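Local coordinates for putative fumarylpyruvate hydrolase (Burkholderia cenocepacia, PDB 4MAQ), which is a member of the fumarylacetoacetate hydrolase (FAH) family whose assembly holds two copies of the chain, at residues W112-G117 with T155-P160. Sequence-based numbering, arbitrary orientation.
Sequences WGYGVG and TATGHP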
loop_
_atom_site.group_PDB
_atom_site.type_symbol
_atom_site.label_atom_id
_atom_site.label_comp_id
_atom_site.label_asym_id
_atom_site.label_seq_id
_atom_site.Cartn_x
_atom_site.Cartn_y
_atom_site.Cartn_z
ATOM N N TRP B 112 19.482 -6.990 2.108
ATOM C CA TRP B 112 20.218 -6.377 3.218
ATOM C C TRP B 112 20.208 -7.290 4.460
ATOM O O TRP B 112 21.219 -7.412 5.147
ATOM C CB TRP B 112 19.625 -4.981 3.567
ATOM C CG TRP B 112 20.419 -4.376 4.656
ATOM C CD1 TRP B 112 21.592 -3.690 4.534
ATOM C CD2 TRP B 112 20.192 -4.540 6.061
ATOM N NE1 TRP B 112 22.079 -3.370 5.762
ATOM C CE2 TRP B 112 21.262 -3.895 6.728
ATOM C CE3 TRP B 112 19.184 -5.154 6.824
ATOM C CZ2 TRP B 112 21.355 -3.834 8.124
ATOM C CZ3 TRP B 112 19.290 -5.101 8.226
ATOM C CH2 TRP B 112 20.362 -4.434 8.846
ATOM N N GLY B 113 19.067 -7.879 4.785
ATOM C CA GLY B 113 18.951 -8.629 6.024
ATOM C C GLY B 113 17.608 -9.265 6.210
ATOM O O GLY B 113 16.804 -9.350 5.270
ATOM N N TYR B 114 17.371 -9.740 7.429
ATOM C CA TYR B 114 16.211 -10.561 7.731
ATOM C C TYR B 114 15.599 -10.196 9.066
ATOM O O TYR B 114 16.304 -9.793 9.995
ATOM C CB TYR B 114 16.619 -12.041 7.802
ATOM C CG TYR B 114 17.071 -12.553 6.467
ATOM C CD1 TYR B 114 18.412 -12.468 6.101
ATOM C CD2 TYR B 114 16.164 -13.112 5.559
ATOM C CE1 TYR B 114 18.853 -12.900 4.867
ATOM C CE2 TYR B 114 16.587 -13.548 4.306
ATOM C CZ TYR B 114 17.930 -13.443 3.960
ATOM O OH TYR B 114 18.299 -13.910 2.708
ATOM N N GLY B 115 14.298 -10.443 9.191
ATOM C CA GLY B 115 13.629 -10.397 10.470
ATOM C C GLY B 115 12.518 -11.427 10.507
ATOM O O GLY B 115 12.377 -12.251 9.586
ATOM N N VAL B 116 11.727 -11.371 11.568
ATOM C CA VAL B 116 10.601 -12.293 11.749
ATOM C C VAL B 116 9.358 -11.424 11.907
ATOM O O VAL B 116 9.395 -10.409 12.609
ATOM C CB VAL B 116 10.796 -13.197 12.991
ATOM C CG1 VAL B 116 9.571 -14.065 13.232
ATOM C CG2 VAL B 116 12.055 -14.033 12.795
ATOM N N GLY B 117 8.284 -11.797 11.226
ATOM C CA GLY B 117 7.082 -10.982 11.235
ATOM C C GLY B 117 5.840 -11.805 11.457
ATOM O O GLY B 117 5.865 -13.050 11.354
ATOM N N THR B 155 24.986 -10.200 6.599
ATOM C CA THR B 155 26.381 -10.501 6.914
ATOM C C THR B 155 26.500 -11.180 8.283
ATOM O O THR B 155 27.457 -11.906 8.535
ATOM C CB THR B 155 27.242 -9.230 6.905
ATOM O OG1 THR B 155 26.657 -8.270 7.775
ATOM C CG2 THR B 155 27.315 -8.634 5.523
ATOM N N ALA B 156 25.519 -10.957 9.159
ATOM C CA ALA B 156 25.483 -11.604 10.482
ATOM C C ALA B 156 24.770 -12.952 10.484
ATOM O O ALA B 156 25.094 -13.802 11.306
ATOM C CB ALA B 156 24.815 -10.688 11.499
ATOM N N THR B 157 23.814 -13.154 9.581
ATOM C CA THR B 157 22.947 -14.350 9.618
ATOM C C THR B 157 23.205 -15.355 8.502
ATOM O O THR B 157 22.766 -16.504 8.590
ATOM C CB THR B 157 21.461 -13.947 9.517
ATOM O OG1 THR B 157 21.269 -13.182 8.325
ATOM C CG2 THR B 157 21.046 -13.097 10.712
ATOM N N GLY B 158 23.872 -14.907 7.444
ATOM C CA GLY B 158 23.780 -15.608 6.162
ATOM C C GLY B 158 22.369 -15.500 5.586
ATOM O O GLY B 158 21.551 -14.740 6.078
ATOM N N HIS B 159 22.095 -16.263 4.531
ATOM C CA HIS B 159 20.779 -16.271 3.904
ATOM C C HIS B 159 20.102 -17.546 4.344
ATOM O O HIS B 159 20.360 -18.591 3.781
ATOM C CB HIS B 159 20.909 -16.185 2.376
ATOM C CG HIS B 159 21.524 -14.910 1.897
ATOM N ND1 HIS B 159 20.906 -13.684 2.041
ATOM C CD2 HIS B 159 22.721 -14.663 1.299
ATOM C CE1 HIS B 159 21.685 -12.736 1.539
ATOM N NE2 HIS B 159 22.791 -13.301 1.087
ATOM N N PRO B 160 19.214 -17.469 5.372
ATOM C CA PRO B 160 18.673 -18.712 5.928
ATOM C C PRO B 160 17.852 -19.464 4.887
ATOM O O PRO B 160 17.058 -18.844 4.153
ATOM C CB PRO B 160 17.782 -18.221 7.082
ATOM C CG PRO B 160 17.415 -16.810 6.694
ATOM C CD PRO B 160 18.673 -16.286 6.069
HETATM O O HOH W 1 17.233 -16.601 2.351
#
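Tyr114 carries nearly all of this contact and meets Thr157, Gly158, His159 and Pro160 with its ring and hydroxyl. Two polar links hold the hydroxyl. Tyr114 OH hydrogen-bonds His159 ND1 at 2.7 Å, and either atom could be the donor. The bond lies near the plane of both rings. The rings meet rim to rim, neither over the face of the other, with planes at 72°. A water 2.9 Å from Tyr114 OH donates to Pro160 O, so it bridges the hydroxyl and the backbone. Pro160 CD packs over the centre of one face of the Tyr114 ring, 3.6 Å from the centroid, in a CH-pi contact. Tyr114 CG is anti to its carbonyl carbon (chi1 -66°), and the ring extends from the strand to this proline. Gly158 O approaches Tyr114 CE1 obliquely at 3.5 Å. Thr157 OG1 donates to Gly158 O at 2.7 Å, in the carbonyl plane on a lone pair. Tyr114 also packs on Leu91 and Val93 of strand 85-95. Gly158, with positive phi, is the first residue after helix 154-157 to leave helical geometry. The contact thus joins strand 111-122 of the mixed sheet to the helix exit that follows its antiparallel neighbour, strand 146-153, within the FAH-family fold.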